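Local coordinates for protein interleukin-20 receptor subunit beta (Homo sapiens, PDB 6DF3) that pairs with IL20RA to form a receptor for IL19, IL20 and IL24, and with IL22RA1 to form one for IL20 and IL24, at residues C[14-20]-C[60-66]; C[69-75]-C[96-100]; C[129-135]-C[146-152]. The protein carries 1 engineered substitution. All coordinates share one frame; numbering follows the deposited sequence.

Contact 1 of 3, residues C[14-20]-C[60-66]; sequences MKHLLMW and GPECDVT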
loop_
_atom_site.group_PDB
_atom_site.type_symbol
_atom_site.label_atom_id
_atom_site.label_comp_id
_atom_site.label_asym_id
_atom_site.label_seq_id
_atom_site.Cartn_x
_atom_site.Cartn_y
_atom_site.Cartn_z
ATOM N N MET C 14 -3.532 -9.777 15.202
ATOM C CA MET C 14 -3.956 -8.470 14.584
ATOM C C MET C 14 -5.418 -8.234 14.415
ATOM O O MET C 14 -5.793 -7.290 13.754
ATOM C CB MET C 14 -3.219 -8.209 13.262
ATOM C CG MET C 14 -1.730 -8.144 13.458
ATOM S SD MET C 14 -1.085 -6.657 14.378
ATOM C CE MET C 14 -1.180 -5.437 13.052
ATOM N N LYS C 15 -6.274 -9.027 15.061
ATOM C CA LYS C 15 -7.703 -8.688 15.200
ATOM C C LYS C 15 -7.974 -8.081 16.591
ATOM O O LYS C 15 -7.751 -8.760 17.619
ATOM C CB LYS C 15 -8.541 -9.949 15.047
ATOM C CG LYS C 15 -10.010 -9.620 15.017
ATOM C CD LYS C 15 -10.864 -10.882 15.013
ATOM C CE LYS C 15 -12.335 -10.497 14.925
ATOM N NZ LYS C 15 -13.213 -11.555 15.487
ATOM N N HIS C 16 -8.444 -6.836 16.663
ATOM C CA HIS C 16 -8.636 -6.189 17.957
ATOM C C HIS C 16 -10.090 -6.019 18.332
ATOM O O HIS C 16 -10.834 -5.260 17.691
ATOM C CB HIS C 16 -7.927 -4.847 18.018
ATOM C CG HIS C 16 -6.714 -4.773 17.175
ATOM N ND1 HIS C 16 -5.627 -5.605 17.360
ATOM C CD2 HIS C 16 -6.386 -3.924 16.146
ATOM C CE1 HIS C 16 -4.723 -5.344 16.412
ATOM N NE2 HIS C 16 -5.155 -4.318 15.666
ATOM N N LEU C 17 -10.456 -6.673 19.438
ATOM C CA LEU C 17 -11.808 -6.672 19.986
ATOM C C LEU C 17 -11.896 -5.815 21.245
ATOM O O LEU C 17 -11.272 -6.139 22.217
ATOM C CB LEU C 17 -12.204 -8.115 20.359
ATOM C CG LEU C 17 -13.261 -8.902 19.622
ATOM C CD1 LEU C 17 -13.689 -10.187 20.401
ATOM C CD2 LEU C 17 -14.482 -8.041 19.362
ATOM N N LEU C 18 -12.660 -4.734 21.234
ATOM C CA LEU C 18 -12.948 -3.984 22.459
ATOM C C LEU C 18 -14.137 -4.651 23.125
ATOM O O LEU C 18 -15.006 -5.150 22.398
ATOM C CB LEU C 18 -13.250 -2.523 22.150
ATOM C CG LEU C 18 -13.646 -1.618 23.335
ATOM C CD1 LEU C 18 -12.440 -1.482 24.228
ATOM C CD2 LEU C 18 -14.122 -0.271 22.838
ATOM N N MET C 19 -14.156 -4.721 24.473
ATOM C CA MET C 19 -15.151 -5.554 25.274
ATOM C C MET C 19 -15.431 -4.830 26.540
ATOM O O MET C 19 -14.580 -4.104 27.011
ATOM C CB MET C 19 -14.677 -6.956 25.690
ATOM C CG MET C 19 -14.296 -7.842 24.499
ATOM S SD MET C 19 -13.476 -9.442 24.839
ATOM C CE MET C 19 -12.500 -9.032 26.293
ATOM N N TRP C 20 -16.643 -4.996 27.035
ATOM C CA TRP C 20 -17.081 -4.341 28.253
ATOM C C TRP C 20 -18.180 -5.213 28.869
ATOM O O TRP C 20 -18.696 -6.096 28.205
ATOM C CB TRP C 20 -17.523 -2.892 27.953
ATOM C CG TRP C 20 -18.555 -2.771 26.856
ATOM C CD1 TRP C 20 -19.876 -2.823 27.016
ATOM C CD2 TRP C 20 -18.334 -2.579 25.447
ATOM N NE1 TRP C 20 -20.520 -2.689 25.822
ATOM C CE2 TRP C 20 -19.598 -2.533 24.834
ATOM C CE3 TRP C 20 -17.206 -2.439 24.656
ATOM C CZ2 TRP C 20 -19.775 -2.357 23.443
ATOM C CZ3 TRP C 20 -17.365 -2.280 23.265
ATOM C CH2 TRP C 20 -18.651 -2.226 22.677
ATOM N N GLY C 60 -24.190 -5.902 20.757
ATOM C CA GLY C 60 -23.541 -6.839 21.703
ATOM C C GLY C 60 -22.572 -6.071 22.586
ATOM O O GLY C 60 -22.317 -4.910 22.296
ATOM N N PRO C 61 -21.991 -6.720 23.629
ATOM C CA PRO C 61 -21.065 -6.016 24.519
ATOM C C PRO C 61 -19.596 -5.989 23.946
ATOM O O PRO C 61 -18.626 -6.075 24.688
ATOM C CB PRO C 61 -21.198 -6.827 25.811
ATOM C CG PRO C 61 -21.390 -8.239 25.318
ATOM C CD PRO C 61 -21.945 -8.176 23.901
ATOM N N GLU C 62 -19.444 -5.831 22.628
ATOM C CA GLU C 62 -18.142 -5.785 22.014
ATOM C C GLU C 62 -18.139 -5.044 20.655
ATOM O O GLU C 62 -19.172 -4.622 20.149
ATOM C CB GLU C 62 -17.551 -7.208 21.944
ATOM C CG GLU C 62 -18.215 -8.083 20.917
ATOM C CD GLU C 62 -17.862 -9.562 21.056
ATOM O OE1 GLU C 62 -17.912 -10.107 22.184
ATOM O OE2 GLU C 62 -17.569 -10.195 20.018
ATOM N N CYS C 63 -16.942 -4.840 20.116
ATOM C CA CYS C 63 -16.736 -4.139 18.849
ATOM C C CYS C 63 -15.394 -4.549 18.283
ATOM O O CYS C 63 -14.358 -4.350 18.925
ATOM C CB CYS C 63 -16.689 -2.628 19.064
ATOM S SG CYS C 63 -16.429 -1.608 17.538
ATOM N N ASP C 64 -15.412 -5.076 17.071
ATOM C CA ASP C 64 -14.228 -5.240 16.295
ATOM C C ASP C 64 -13.685 -3.875 15.765
ATOM O O ASP C 64 -14.145 -3.381 14.735
ATOM C CB ASP C 64 -14.488 -6.231 15.157
ATOM C CG ASP C 64 -13.220 -6.644 14.462
ATOM O OD1 ASP C 64 -12.200 -5.926 14.623
ATOM O OD2 ASP C 64 -13.221 -7.691 13.767
ATOM N N VAL C 65 -12.652 -3.321 16.422
ATOM C CA VAL C 65 -12.067 -2.047 16.068
ATOM C C VAL C 65 -10.835 -2.235 15.189
ATOM O O VAL C 65 -10.003 -1.359 15.052
ATOM C CB VAL C 65 -11.668 -1.229 17.342
ATOM C CG1 VAL C 65 -12.870 -1.011 18.257
ATOM C CG2 VAL C 65 -10.626 -1.914 18.178
ATOM N N THR C 66 -10.669 -3.407 14.620
ATOM C CA THR C 66 -9.506 -3.679 13.784
ATOM C C THR C 66 -9.283 -2.596 12.733
ATOM O O THR C 66 -8.191 -2.103 12.578
ATOM C CB THR C 66 -9.665 -5.057 13.153
ATOM O OG1 THR C 66 -9.794 -6.062 14.208
ATOM C CG2 THR C 66 -8.474 -5.367 12.178
#

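Contact 2 of 3, residues C[69-75]-C[96-100]; sequences ITATVPY and PFNRQ. Engineered in segment 96-100: Gln-100 (natural residue Asn).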
loop_
_atom_site.group_PDB
_atom_site.type_symbol
_atom_site.label_atom_id
_atom_site.label_comp_id
_atom_site.label_asym_id
_atom_site.label_seq_id
_atom_site.Cartn_x
_atom_site.Cartn_y
_atom_site.Cartn_z
ATOM N N ILE C 69 -7.760 0.801 14.088
ATOM C CA ILE C 69 -6.396 0.849 14.564
ATOM C C ILE C 69 -5.488 0.695 13.343
ATOM O O ILE C 69 -5.389 -0.417 12.807
ATOM C CB ILE C 69 -6.125 -0.278 15.602
ATOM C CG1 ILE C 69 -7.160 -0.303 16.759
ATOM C CG2 ILE C 69 -4.738 -0.136 16.191
ATOM C CD1 ILE C 69 -7.513 1.006 17.333
ATOM N N THR C 70 -4.853 1.785 12.868
ATOM C CA THR C 70 -4.198 1.757 11.537
ATOM C C THR C 70 -2.788 2.254 11.577
ATOM O O THR C 70 -2.102 2.451 10.517
ATOM C CB THR C 70 -4.973 2.627 10.537
ATOM O OG1 THR C 70 -5.191 3.855 11.123
ATOM C CG2 THR C 70 -6.354 2.058 10.198
ATOM N N ALA C 71 -2.294 2.383 12.797
ATOM C CA ALA C 71 -0.910 2.653 13.026
ATOM C C ALA C 71 -0.395 1.918 14.308
ATOM O O ALA C 71 -1.126 1.693 15.286
ATOM C CB ALA C 71 -0.722 4.139 13.146
ATOM N N THR C 72 0.896 1.664 14.345
ATOM C CA THR C 72 1.527 1.010 15.519
ATOM C C THR C 72 1.905 2.125 16.547
ATOM O O THR C 72 3.062 2.453 16.758
ATOM C CB THR C 72 2.688 0.123 15.066
ATOM O OG1 THR C 72 2.197 -0.788 14.060
ATOM C CG2 THR C 72 3.273 -0.700 16.198
ATOM N N VAL C 73 0.875 2.699 17.153
ATOM C CA VAL C 73 0.965 3.691 18.190
ATOM C C VAL C 73 -0.203 3.392 19.188
ATOM O O VAL C 73 -1.173 2.641 18.832
ATOM C CB VAL C 73 0.818 5.134 17.617
ATOM C CG1 VAL C 73 1.838 5.439 16.520
ATOM C CG2 VAL C 73 -0.574 5.390 17.063
ATOM N N PRO C 74 -0.124 3.940 20.437
ATOM C CA PRO C 74 -1.212 3.713 21.381
ATOM C C PRO C 74 -2.448 4.500 21.016
ATOM O O PRO C 74 -2.327 5.649 20.661
ATOM C CB PRO C 74 -0.668 4.216 22.767
ATOM C CG PRO C 74 0.537 5.065 22.411
ATOM C CD PRO C 74 1.008 4.695 21.015
ATOM N N TYR C 75 -3.611 3.882 21.216
ATOM C CA TYR C 75 -4.921 4.384 20.903
ATOM C C TYR C 75 -5.767 4.410 22.201
ATOM O O TYR C 75 -5.754 3.469 22.963
ATOM C CB TYR C 75 -5.622 3.439 19.880
ATOM C CG TYR C 75 -5.347 3.735 18.455
ATOM C CD1 TYR C 75 -4.178 3.285 17.876
ATOM C CD2 TYR C 75 -6.251 4.449 17.671
ATOM C CE1 TYR C 75 -3.872 3.554 16.523
ATOM C CE2 TYR C 75 -5.960 4.741 16.315
ATOM C CZ TYR C 75 -4.767 4.290 15.730
ATOM O OH TYR C 75 -4.434 4.469 14.385
ATOM N N PRO C 96 -4.274 2.701 27.280
ATOM C CA PRO C 96 -4.311 2.861 25.852
ATOM C C PRO C 96 -3.804 1.602 25.126
ATOM O O PRO C 96 -2.906 0.952 25.587
ATOM C CB PRO C 96 -3.294 3.993 25.649
ATOM C CG PRO C 96 -3.459 4.835 26.855
ATOM C CD PRO C 96 -3.543 3.812 27.928
ATOM N N PHE C 97 -4.429 1.223 24.044
ATOM C CA PHE C 97 -4.054 0.012 23.306
ATOM C C PHE C 97 -3.091 0.305 22.097
ATOM O O PHE C 97 -3.370 1.180 21.239
ATOM C CB PHE C 97 -5.313 -0.618 22.705
ATOM C CG PHE C 97 -5.017 -1.863 21.925
ATOM C CD1 PHE C 97 -4.614 -3.020 22.607
ATOM C CD2 PHE C 97 -5.056 -1.852 20.520
ATOM C CE1 PHE C 97 -4.280 -4.152 21.894
ATOM C CE2 PHE C 97 -4.756 -2.988 19.800
ATOM C CZ PHE C 97 -4.343 -4.136 20.473
ATOM N N ASN C 98 -2.040 -0.498 21.998
ATOM C CA ASN C 98 -1.067 -0.488 20.980
ATOM C C ASN C 98 -1.047 -1.881 20.334
ATOM O O ASN C 98 -0.678 -2.891 20.984
ATOM C CB ASN C 98 0.319 -0.150 21.558
ATOM C CG ASN C 98 1.372 0.144 20.440
ATOM O OD1 ASN C 98 1.363 -0.480 19.364
ATOM N ND2 ASN C 98 2.262 1.092 20.695
ATOM N N ARG C 99 -1.287 -1.940 19.014
ATOM C CA ARG C 99 -1.273 -3.222 18.335
ATOM C C ARG C 99 0.086 -3.954 18.383
ATOM O O ARG C 99 0.113 -5.085 18.047
ATOM C CB ARG C 99 -1.778 -3.117 16.911
ATOM C CG ARG C 99 -0.811 -2.402 15.954
ATOM C CD ARG C 99 -1.522 -2.037 14.648
ATOM N NE ARG C 99 -0.572 -1.442 13.717
ATOM C CZ ARG C 99 -0.826 -1.162 12.458
ATOM N NH1 ARG C 99 -1.978 -1.503 11.907
ATOM N NH2 ARG C 99 0.113 -0.560 11.746
ATOM N N GLN C 100 1.187 -3.288 18.714
ATOM C CA GLN C 100 2.480 -3.928 18.995
ATOM C C GLN C 100 2.300 -5.087 20.032
ATOM O O GLN C 100 3.012 -6.017 20.044
ATOM C CB GLN C 100 3.427 -2.838 19.524
ATOM C CG GLN C 100 4.862 -3.218 19.929
ATOM C CD GLN C 100 5.784 -3.286 18.714
ATOM O OE1 GLN C 100 5.794 -2.374 17.868
ATOM N NE2 GLN C 100 6.560 -4.366 18.610
HETATM O O HOH W 1 -4.389 -3.134 13.184
HETATM O O HOH W 2 -1.989 0.507 17.584
HETATM O O HOH W 3 2.144 1.662 11.740
#

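Contact 3 of 3, residues C[129-135]-C[146-152]; sequences FEFLVAY and VKMVRSG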
loop_
_atom_site.group_PDB
_atom_site.type_symbol
_atom_site.label_atom_id
_atom_site.label_comp_id
_atom_site.label_asym_id
_atom_site.label_seq_id
_atom_site.Cartn_x
_atom_site.Cartn_y
_atom_site.Cartn_z
ATOM N N PHE C 129 0.274 -10.647 7.613
ATOM C CA PHE C 129 1.208 -11.733 7.954
ATOM C C PHE C 129 1.981 -12.349 6.825
ATOM O O PHE C 129 1.375 -12.839 5.833
ATOM C CB PHE C 129 0.452 -12.927 8.590
ATOM C CG PHE C 129 -0.170 -12.628 9.940
ATOM C CD1 PHE C 129 -1.433 -11.996 10.019
ATOM C CD2 PHE C 129 0.447 -13.046 11.108
ATOM C CE1 PHE C 129 -2.036 -11.728 11.251
ATOM C CE2 PHE C 129 -0.158 -12.800 12.346
ATOM C CZ PHE C 129 -1.398 -12.130 12.409
ATOM N N GLU C 130 3.285 -12.493 7.076
ATOM C CA GLU C 130 4.166 -13.370 6.282
ATOM C C GLU C 130 4.589 -14.621 7.127
ATOM O O GLU C 130 4.740 -14.540 8.396
ATOM C CB GLU C 130 5.410 -12.601 5.812
ATOM C CG GLU C 130 5.153 -11.551 4.732
ATOM C CD GLU C 130 6.357 -10.614 4.519
ATOM O OE1 GLU C 130 7.371 -11.108 3.961
ATOM O OE2 GLU C 130 6.303 -9.407 4.940
ATOM N N PHE C 131 4.762 -15.749 6.416
ATOM C CA PHE C 131 5.087 -17.073 7.019
ATOM C C PHE C 131 6.516 -17.482 6.678
ATOM O O PHE C 131 6.933 -17.446 5.502
ATOM C CB PHE C 131 4.145 -18.199 6.557
ATOM C CG PHE C 131 2.711 -17.977 6.926
ATOM C CD1 PHE C 131 1.880 -17.209 6.112
ATOM C CD2 PHE C 131 2.175 -18.510 8.123
ATOM C CE1 PHE C 131 0.541 -16.994 6.452
ATOM C CE2 PHE C 131 0.829 -18.314 8.469
ATOM C CZ PHE C 131 0.016 -17.545 7.643
ATOM N N LEU C 132 7.240 -17.827 7.737
ATOM C CA LEU C 132 8.518 -18.507 7.687
ATOM C C LEU C 132 8.307 -19.986 7.900
ATOM O O LEU C 132 7.671 -20.404 8.847
ATOM C CB LEU C 132 9.376 -18.024 8.826
ATOM C CG LEU C 132 10.832 -17.829 8.522
ATOM C CD1 LEU C 132 11.049 -16.325 8.538
ATOM C CD2 LEU C 132 11.741 -18.576 9.521
ATOM N N VAL C 133 8.862 -20.795 7.027
ATOM C CA VAL C 133 8.747 -22.248 7.142
ATOM C C VAL C 133 10.156 -22.791 7.146
ATOM O O VAL C 133 10.922 -22.521 6.234
ATOM C CB VAL C 133 7.903 -22.868 6.007
ATOM C CG1 VAL C 133 7.700 -24.361 6.226
ATOM C CG2 VAL C 133 6.545 -22.179 5.945
ATOM N N ALA C 134 10.501 -23.505 8.211
ATOM C CA ALA C 134 11.786 -24.196 8.323
ATOM C C ALA C 134 11.512 -25.626 8.008
ATOM O O ALA C 134 10.506 -26.189 8.491
ATOM C CB ALA C 134 12.375 -24.083 9.723
ATOM N N TYR C 135 12.377 -26.188 7.154
ATOM C CA TYR C 135 12.349 -27.603 6.867
ATOM C C TYR C 135 13.746 -28.203 6.626
ATOM O O TYR C 135 14.685 -27.512 6.189
ATOM C CB TYR C 135 11.408 -27.899 5.690
ATOM C CG TYR C 135 11.793 -27.345 4.313
ATOM C CD1 TYR C 135 12.615 -28.059 3.389
ATOM C CD2 TYR C 135 11.275 -26.132 3.913
ATOM C CE1 TYR C 135 12.914 -27.503 2.137
ATOM C CE2 TYR C 135 11.557 -25.590 2.688
ATOM C CZ TYR C 135 12.350 -26.250 1.807
ATOM O OH TYR C 135 12.489 -25.535 0.643
ATOM N N VAL C 146 14.686 -22.498 4.576
ATOM C CA VAL C 146 13.659 -21.544 4.951
ATOM C C VAL C 146 12.967 -21.015 3.685
ATOM O O VAL C 146 13.589 -20.272 2.930
ATOM C CB VAL C 146 14.289 -20.389 5.792
ATOM C CG1 VAL C 146 13.470 -19.103 5.712
ATOM C CG2 VAL C 146 14.483 -20.836 7.238
ATOM N N LYS C 147 11.700 -21.399 3.472
ATOM C CA LYS C 147 10.834 -20.778 2.451
ATOM C C LYS C 147 9.815 -19.798 3.050
ATOM O O LYS C 147 8.953 -20.174 3.843
ATOM C CB LYS C 147 10.105 -21.856 1.634
ATOM C CG LYS C 147 9.478 -21.332 0.340
ATOM C CD LYS C 147 8.927 -22.442 -0.550
ATOM C CE LYS C 147 9.427 -22.335 -2.000
ATOM N NZ LYS C 147 9.014 -21.053 -2.673
ATOM N N MET C 148 9.925 -18.539 2.653
ATOM C CA MET C 148 8.916 -17.522 2.938
ATOM C C MET C 148 7.705 -17.812 2.077
ATOM O O MET C 148 7.852 -17.942 0.836
ATOM C CB MET C 148 9.418 -16.115 2.609
ATOM C CG MET C 148 10.673 -15.695 3.358
ATOM S SD MET C 148 10.520 -15.734 5.166
ATOM C CE MET C 148 11.978 -14.768 5.623
ATOM N N VAL C 149 6.536 -17.953 2.729
ATOM C CA VAL C 149 5.242 -18.170 2.060
ATOM C C VAL C 149 4.291 -16.995 2.312
ATOM O O VAL C 149 3.965 -16.642 3.479
ATOM C CB VAL C 149 4.539 -19.472 2.504
ATOM C CG1 VAL C 149 3.241 -19.653 1.726
ATOM C CG2 VAL C 149 5.398 -20.700 2.284
ATOM N N ARG C 150 3.800 -16.400 1.229
ATOM C CA ARG C 150 3.116 -15.117 1.353
ATOM C C ARG C 150 1.778 -15.320 2.055
ATOM O O ARG C 150 1.511 -14.640 3.030
ATOM C CB ARG C 150 2.959 -14.410 0.001
ATOM C CG ARG C 150 2.703 -12.894 0.100
ATOM C CD ARG C 150 3.372 -12.062 -1.028
ATOM N NE ARG C 150 3.466 -12.739 -2.344
ATOM C CZ ARG C 150 2.449 -12.976 -3.188
ATOM N NH1 ARG C 150 1.200 -12.588 -2.920
ATOM N NH2 ARG C 150 2.681 -13.619 -4.318
ATOM N N SER C 151 1.006 -16.317 1.619
ATOM C CA SER C 151 -0.378 -16.457 2.024
ATOM C C SER C 151 -0.862 -17.865 2.332
ATOM O O SER C 151 -0.527 -18.887 1.626
ATOM C CB SER C 151 -1.259 -15.863 0.938
ATOM O OG SER C 151 -1.204 -14.436 1.061
ATOM N N GLY C 152 -1.704 -17.885 3.378
ATOM C CA GLY C 152 -2.387 -19.079 3.825
ATOM C C GLY C 152 -3.451 -19.482 2.840
ATOM O O GLY C 152 -3.690 -18.776 1.876
#

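Contact 1 of 3, residues C[14-20]-C[60-66]
Trp-20 lays its indole over the peptide that joins Pro-61 to Glu-62. Its CB carries CG into the narrow site between backbone N and carbonyl carbon (chi1 53°), which turns the ring back over the partner segment. Pro-61 O lies against one face, 3.6 Å from the ring plane and over its centre, nearest to CD2. Farther out, NE1 meets Pro-61 CA at 3.6 Å, CZ2 comes over Glu-62 N, and CH2 at the tip approaches Glu-62 C at 3.5 Å and the CB of Cys-63. A broad flat residue suits a place where it must cover a whole peptide unit. The backbones of 15-19 and 62-64 run antiparallel: Leu-18 N bonds to Cys-63 O at 2.9 Å, and Cys-63 N to Leu-18 O. At the other end Thr-66 replaces a backbone acceptor with its hydroxyl, as OG1 takes the N-H of His-16 at 2.9 Å. Asp-64 OD1 receives Thr-66 N in an Asx turn, and the chain bends away from the strand. Strands 8-12, 15-19 and 62-64 form the A-B-E sheet of the first fibronectin type III domain; Cys-63, disulfide-bonded to Cys-55, and Leu-18 both touch Val-34 of the opposing sheet. On the outward face Lys-15 extends across Asp-64 at about a right angle, but its NZ stays 4.2 Å from OD2, beyond a salt bridge. The inner face is thus mainly apolar and tied by the disulfide, while the outer one mixes Leu-17 and Met-19 with charged chains whose attraction is probably loose.

Contact 2 of 3, residues C[69-75]-C[96-100]
Tyr-75 and Phe-97 form an antiparallel hydrogen-bonded pair, with Tyr-75 N to Phe-97 O at 2.7 Å and Phe-97 N to Tyr-75 O at 2.8 Å. Past Pro-74 and Asn-98 the chains diverge. Residues 71-73 make an inverse gamma turn centred on Thr-72, and an Asx turn, Gln-100 N to Asn-98 OD1, bends the other segment; Gln-100 is an engineered residue. A water fills in between the backbones, accepting from Arg-99 N and donating to Ala-71 O and Val-73 O. The long side chain of Arg-99 then bridges the loop. Extended from CG to NE, it presents NE at 2.9 Å and NH2 at 3.1 Å to the single oxygen OG1 of Thr-72, which lies in the guanidinium plane. Thr-72 is apt here because its hydroxyl can take this double, side-on grip while also bonding to Ala-177 O. One guanidinium face lies over Ala-71 N, 3.8 Å from the plane, and a second water links NH1 to Ile-69 O, so several contacts fix the group's rotation. The Tyr-75 hydroxyl returns to the loop, accepting Thr-70 N at 3.1 Å. These segments lie at the open end of the F-G hairpin of the first fibronectin type III domain, with helix 39-44 against Pro-74, strand 8-12 against Phe-97, strand 15-19 against Ile-69, and the chain of another protein hydrogen-bonded to Thr-70.

Contact 3 of 3, residues C[129-135]-C[146-152]
Val-133 and Val-149 meet through their CG2 methyls at 4.1 Å, and Phe-131 adds its CB against Val-149 CB at 4.3 Å. Branched and aromatic side chains suit this face because it is turned inward, onto Ile-120 and Leu-122 of strand 117-122. With CG opposite the carbonyl carbon (chi1 -61°), the Phe-131 ring stands edge-on to the partner backbone: Val-149 O lies in the ring plane, 3.4 Å from CD1, and CE1 reaches on toward Gly-152 N. An alanine at Phe-131 is likely to leave a gap beside Leu-122 and Gly-152, with the carbonyl of Val-149 no longer flanked by a ring edge. Phe-131 and Val-149 also pair through their backbones, Val-149 N to Phe-131 O being a nearly straight bond of 2.8 Å (164°), in contrast to the weak one from Val-133 N to Lys-147 O. Such pairing is that of strands C and C' in the second fibronectin type III domain, where 130-137 is bonded on its far side to 167-175. On the opposite face Leu-132 and Met-148 lie alongside each other and point the same way, and Val-146 CG1 packs against Leu-132 CG. Toward the polar edge, the rim of the Tyr-135 ring brings CE2 to 4.1 Å from Lys-147 CB. From there the lysine chain bends away, and its NZ hydrogen-bonds to the backbone of a chain of another protein.

Contacts 1 and 2 join strands B with E and F with G in the two sheets of the first fibronectin type III domain, probably extracellular like the second. They meet chiefly at His-16, whose imidazole touches Ile-69, Phe-97 and Arg-99. Contact 3 joins C and C' of the second domain, its centre about 28 Å from that of contact 1, although Met-14 packs on Phe-129 across the domain junction. Seven of twelve touching residues are buried in contact 2, six of fourteen in each of the others, mostly on inner faces. Contacts 1 and 3 are mainly strand pairs, whereas contact 2 is mostly loop and relies on a guanidinium and waters. Contacts 2 and 3 touch another protein's chain.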